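Side-chain contacts in lectin (Colocasia esculenta, PDB 5T1X), which probably binds mannose-type sugars, as a storage lectin of taro related to the snowdrop lectin GNA, with a beta-prism II fold built from three antiparallel sheets: residues H26-Q31 with G96-Y101; S47-N52 with L66-D71. All blocks are in the same frame, centred on the assembly; numbering follows the deposited sequence.

Contact 1. Residues H26-Q31 with G96-Y101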
# COMPACT_ATOMS: atom_id res chain seq x y z
N HIS B 26 -10.43 0.11 -11.73
CA HIS B 26 -9.04 0.31 -12.17
C HIS B 26 -8.27 -1.01 -12.27
O HIS B 26 -8.49 -1.92 -11.47
CB HIS B 26 -8.27 1.23 -11.20
CG HIS B 26 -9.03 2.44 -10.75
ND1 HIS B 26 -9.46 3.40 -11.65
CD2 HIS B 26 -9.42 2.80 -9.50
CE1 HIS B 26 -10.10 4.31 -10.93
NE2 HIS B 26 -10.10 4.00 -9.64
N GLN B 27 -7.32 -1.09 -13.22
CA GLN B 27 -6.43 -2.24 -13.38
C GLN B 27 -5.02 -1.77 -13.72
O GLN B 27 -4.88 -0.78 -14.43
CB GLN B 27 -6.90 -3.20 -14.50
CG GLN B 27 -8.32 -3.72 -14.38
CD GLN B 27 -8.66 -4.54 -15.61
OE1 GLN B 27 -8.23 -5.68 -15.75
NE2 GLN B 27 -9.38 -3.94 -16.54
N LEU B 28 -4.00 -2.48 -13.24
CA LEU B 28 -2.61 -2.23 -13.61
C LEU B 28 -2.10 -3.55 -14.13
O LEU B 28 -1.94 -4.49 -13.36
CB LEU B 28 -1.75 -1.67 -12.45
CG LEU B 28 -0.26 -1.40 -12.80
CD1 LEU B 28 -0.12 -0.23 -13.79
CD2 LEU B 28 0.56 -1.12 -11.55
N VAL B 29 -1.93 -3.66 -15.46
CA VAL B 29 -1.61 -4.94 -16.12
C VAL B 29 -0.18 -4.99 -16.66
O VAL B 29 0.19 -4.14 -17.46
CB VAL B 29 -2.62 -5.24 -17.28
CG1 VAL B 29 -2.48 -6.67 -17.77
CG2 VAL B 29 -4.07 -4.96 -16.86
N MET B 30 0.58 -6.05 -16.31
CA MET B 30 1.88 -6.32 -16.95
C MET B 30 1.57 -7.23 -18.11
O MET B 30 1.47 -8.45 -17.95
CB MET B 30 2.90 -6.96 -15.97
CG MET B 30 4.24 -7.27 -16.62
SD MET B 30 5.13 -5.77 -17.10
CE MET B 30 4.98 -5.82 -18.89
N GLN B 31 1.31 -6.62 -19.28
CA GLN B 31 0.86 -7.37 -20.44
C GLN B 31 1.93 -8.24 -21.09
O GLN B 31 3.13 -7.98 -20.95
CB GLN B 31 0.25 -6.44 -21.48
CG GLN B 31 -0.86 -5.57 -20.90
CD GLN B 31 -1.54 -4.71 -21.92
OE1 GLN B 31 -2.63 -4.22 -21.65
NE2 GLN B 31 -0.91 -4.48 -23.08
N GLY B 96 -7.48 5.44 -8.27
CA GLY B 96 -6.87 5.23 -9.58
C GLY B 96 -5.38 5.45 -9.69
O GLY B 96 -4.76 4.97 -10.65
N PHE B 97 -4.79 6.18 -8.74
CA PHE B 97 -3.34 6.38 -8.71
C PHE B 97 -2.64 5.07 -8.34
O PHE B 97 -3.17 4.31 -7.54
CB PHE B 97 -2.96 7.44 -7.67
CG PHE B 97 -3.38 8.85 -8.00
CD1 PHE B 97 -2.57 9.68 -8.77
CD2 PHE B 97 -4.57 9.37 -7.52
CE1 PHE B 97 -2.95 10.98 -9.07
CE2 PHE B 97 -4.95 10.69 -7.81
CZ PHE B 97 -4.13 11.48 -8.57
N ALA B 98 -1.46 4.81 -8.91
CA ALA B 98 -0.64 3.66 -8.51
C ALA B 98 0.57 4.26 -7.84
O ALA B 98 1.27 5.07 -8.46
CB ALA B 98 -0.28 2.78 -9.70
N VAL B 99 0.76 3.98 -6.54
CA VAL B 99 1.81 4.66 -5.78
C VAL B 99 2.73 3.68 -5.07
O VAL B 99 2.25 2.72 -4.46
CB VAL B 99 1.16 5.64 -4.75
CG1 VAL B 99 2.23 6.39 -3.95
CG2 VAL B 99 0.21 6.62 -5.44
N ILE B 100 4.04 3.94 -5.11
CA ILE B 100 5.01 3.11 -4.37
C ILE B 100 5.27 3.79 -3.04
O ILE B 100 5.71 4.95 -3.00
CB ILE B 100 6.34 2.89 -5.14
CG1 ILE B 100 6.11 2.28 -6.55
CG2 ILE B 100 7.32 2.02 -4.28
CD1 ILE B 100 7.38 2.28 -7.41
N TYR B 101 5.04 3.05 -1.96
CA TYR B 101 5.31 3.53 -0.61
C TYR B 101 6.40 2.73 0.04
O TYR B 101 6.35 1.50 0.02
CB TYR B 101 4.05 3.42 0.28
CG TYR B 101 2.90 4.31 -0.11
CD1 TYR B 101 2.77 5.59 0.43
CD2 TYR B 101 1.86 3.83 -0.90
CE1 TYR B 101 1.69 6.40 0.11
CE2 TYR B 101 0.76 4.62 -1.21
CZ TYR B 101 0.67 5.91 -0.69
OH TYR B 101 -0.39 6.72 -1.02
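Two of the three sheets of the GNA-type beta-prism face each other here, where His26 and Leu28 of strand 26-30 meet Gly96, in the loop just ahead of strand 98-107, and Ala98, its first residue. The imidazole of His26 lies flat against the glycine backbone: Gly96 CA sits 3.4 Å from the ring centroid and 9° off the normal, a CH-pi contact made squarely over the face. The ring reaches it because CG stands anti to the carbonyl carbon, beside the backbone N (chi1 -43°). Gly96 N also lies over this face, 3.3 Å from His26 NE2, but at too poor an angle for a hydrogen bond; NE2 instead makes a weak one to the carbonyl O of Asp94, just before the segment.

Two residues on, the contact turns aliphatic and lighter, with Leu28 CD2 4.4 Å from Ala98 CB. Leu38, on strand 36-39 of the same sheet, and Leu90, on strand 89-92 of the facing sheet, pack on Leu28, while strand 98-107 continues its sheet into the other subunit by antiparallel pairing. Gly96 has no side chain and its CA lies directly on the imidazole; between these segments dispersion rather than hydrogen bonding does the joining.

Contact 2. Residues S47-N52 with L66-D71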
# COMPACT_ATOMS: atom_id res chain seq x y z
N SER B 47 3.63 2.30 -19.93
CA SER B 47 5.09 2.42 -19.93
C SER B 47 5.60 2.71 -21.35
O SER B 47 6.72 3.17 -21.51
CB SER B 47 5.73 1.15 -19.38
OG SER B 47 5.31 0.03 -20.15
N ASN B 48 4.76 2.43 -22.39
CA ASN B 48 5.07 2.64 -23.82
C ASN B 48 6.23 1.73 -24.25
O ASN B 48 7.19 2.18 -24.88
CB ASN B 48 5.37 4.14 -24.13
CG ASN B 48 5.55 4.45 -25.59
OD1 ASN B 48 4.96 3.82 -26.46
ND2 ASN B 48 6.45 5.39 -25.88
N THR B 49 6.13 0.44 -23.89
CA THR B 49 7.20 -0.50 -24.17
C THR B 49 6.67 -1.74 -24.94
O THR B 49 7.30 -2.80 -24.91
CB THR B 49 7.94 -0.86 -22.87
OG1 THR B 49 7.00 -1.31 -21.90
CG2 THR B 49 8.72 0.34 -22.30
N HIS B 50 5.57 -1.57 -25.69
CA HIS B 50 5.02 -2.62 -26.54
C HIS B 50 6.11 -3.16 -27.49
O HIS B 50 6.77 -2.38 -28.19
CB HIS B 50 3.83 -2.08 -27.37
CG HIS B 50 3.40 -2.98 -28.49
ND1 HIS B 50 2.48 -3.99 -28.30
CD2 HIS B 50 3.75 -2.95 -29.80
CE1 HIS B 50 2.32 -4.57 -29.48
NE2 HIS B 50 3.07 -3.98 -30.42
N GLY B 51 6.29 -4.48 -27.47
CA GLY B 51 7.24 -5.20 -28.32
C GLY B 51 8.72 -4.99 -28.05
O GLY B 51 9.55 -5.47 -28.83
N ASN B 52 9.06 -4.32 -26.93
CA ASN B 52 10.45 -3.98 -26.59
C ASN B 52 11.27 -5.16 -26.08
O ASN B 52 12.50 -5.08 -26.05
CB ASN B 52 10.50 -2.83 -25.60
CG ASN B 52 10.24 -1.48 -26.25
OD1 ASN B 52 9.78 -1.38 -27.39
ND2 ASN B 52 10.58 -0.40 -25.56
N LEU B 66 10.71 0.11 -9.24
CA LEU B 66 9.78 -0.77 -9.97
C LEU B 66 10.34 -0.95 -11.37
O LEU B 66 10.58 0.04 -12.06
CB LEU B 66 8.39 -0.13 -10.00
CG LEU B 66 7.26 -0.97 -10.60
CD1 LEU B 66 6.91 -2.18 -9.72
CD2 LEU B 66 6.01 -0.11 -10.83
N ILE B 67 10.65 -2.19 -11.75
CA ILE B 67 11.31 -2.45 -13.03
C ILE B 67 10.57 -3.47 -13.88
O ILE B 67 10.01 -4.43 -13.34
CB ILE B 67 12.77 -2.96 -12.74
CG1 ILE B 67 13.58 -1.93 -11.91
CG2 ILE B 67 13.53 -3.28 -14.05
CD1 ILE B 67 14.70 -2.55 -11.09
N ILE B 68 10.59 -3.27 -15.20
CA ILE B 68 10.16 -4.25 -16.20
C ILE B 68 11.44 -4.82 -16.76
O ILE B 68 12.27 -4.07 -17.29
CB ILE B 68 9.25 -3.69 -17.34
CG1 ILE B 68 7.98 -3.03 -16.81
CG2 ILE B 68 8.95 -4.78 -18.40
CD1 ILE B 68 7.19 -2.31 -17.95
N LYS B 69 11.61 -6.15 -16.66
CA LYS B 69 12.76 -6.85 -17.22
C LYS B 69 12.30 -7.78 -18.30
O LYS B 69 11.20 -8.31 -18.16
CB LYS B 69 13.45 -7.68 -16.12
CG LYS B 69 14.24 -6.88 -15.10
CD LYS B 69 15.50 -6.29 -15.73
CE LYS B 69 16.56 -5.97 -14.72
NZ LYS B 69 17.81 -5.53 -15.39
N ASP B 70 13.11 -8.04 -19.34
CA ASP B 70 12.71 -9.03 -20.34
C ASP B 70 13.21 -10.40 -19.88
O ASP B 70 13.80 -10.50 -18.79
CB ASP B 70 13.20 -8.66 -21.76
CG ASP B 70 14.68 -8.82 -22.07
OD1 ASP B 70 15.43 -9.31 -21.19
OD2 ASP B 70 15.08 -8.49 -23.20
N ASP B 71 13.00 -11.45 -20.69
CA ASP B 71 13.36 -12.83 -20.32
C ASP B 71 14.84 -13.01 -19.98
O ASP B 71 15.18 -13.95 -19.25
CB ASP B 71 12.99 -13.79 -21.45
CG ASP B 71 12.95 -15.25 -21.03
OD1 ASP B 71 12.28 -15.56 -20.01
OD2 ASP B 71 13.55 -16.08 -21.73
O HOH W 1 14.78 -6.58 -25.29
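Ile68 CD1 pushes up against the two hydroxyls of the 47-52 loop, and that methyl carries the whole direct contact. Ile68 CD1 lies 3.7 Å from Ser47 OG and 4.0 Å from Ser47 CB, with Thr49 OG1 a little farther at 4.1 Å. Ile68 CG1 stands anti to the carbonyl carbon (chi1 -58°), and the extended CG1-CD1 branch (chi2 173°) carries the methyl out to the two hydroxyls. Ser47 OG and Thr49 OG1 both sit between their own backbone N and carbonyl carbon and are 2.8 Å apart. Each hydroxyl has further polar partners: Thr49 OG1 bonds to the carbonyl O of Cys34, while Ser47 OG accepts from Leu36 N and has both Thr49 OG1 and Asn35 OD1 within reach of its single proton. The methyl thus meets oxygens whose polar needs are met elsewhere.

In the beta-prism this is where the loop after strand 45-46 comes over strand 66-69 of another sheet. Ile76 and Trp77 of strand 75-78 pack on Ile68, as do Cys34 and Cys56, which form the disulfide, and these neighbours make the packed side of the contact.

Toward Asn52 and Asp70 the backbones stay about as close, but no side chains touch across the segments. A type II turn from Thr49 to Asn52, closed by Asn52 N to Thr49 O at 3.1 Å, carries His50 and Gly51 out to the surface. Here the link is a water: it donates to Asn52 O at 2.8 Å and to Asp70 OD2, also at 2.8 Å. The other carboxylate oxygen, Asp70 OD1, accepts from the backbone N of Asp72 and of Lys74, which holds the carboxylate in place while OD2 takes the water.

Overall arrangement
Both contacts join different sheets of the prism, and both segments of contact 2 fall in sequence between the two of contact 1. Their centres lie about 15 Å apart, with contact 1 nearer the middle of the chain, about 7 Å from its centre against 11 Å. They meet through the interior: Ile100 CD1 packs 3.7 Å from Leu66 CB, and Met30 SD lies 4.0 Å from Ile68 CG1. All the touching residues of contact 1 are buried, and the sheet of its second strand runs on into the other subunit. Contact 2 involves no other chain of the assembly; it passes from a buried methyl to an exposed turn, where water replaces direct packing.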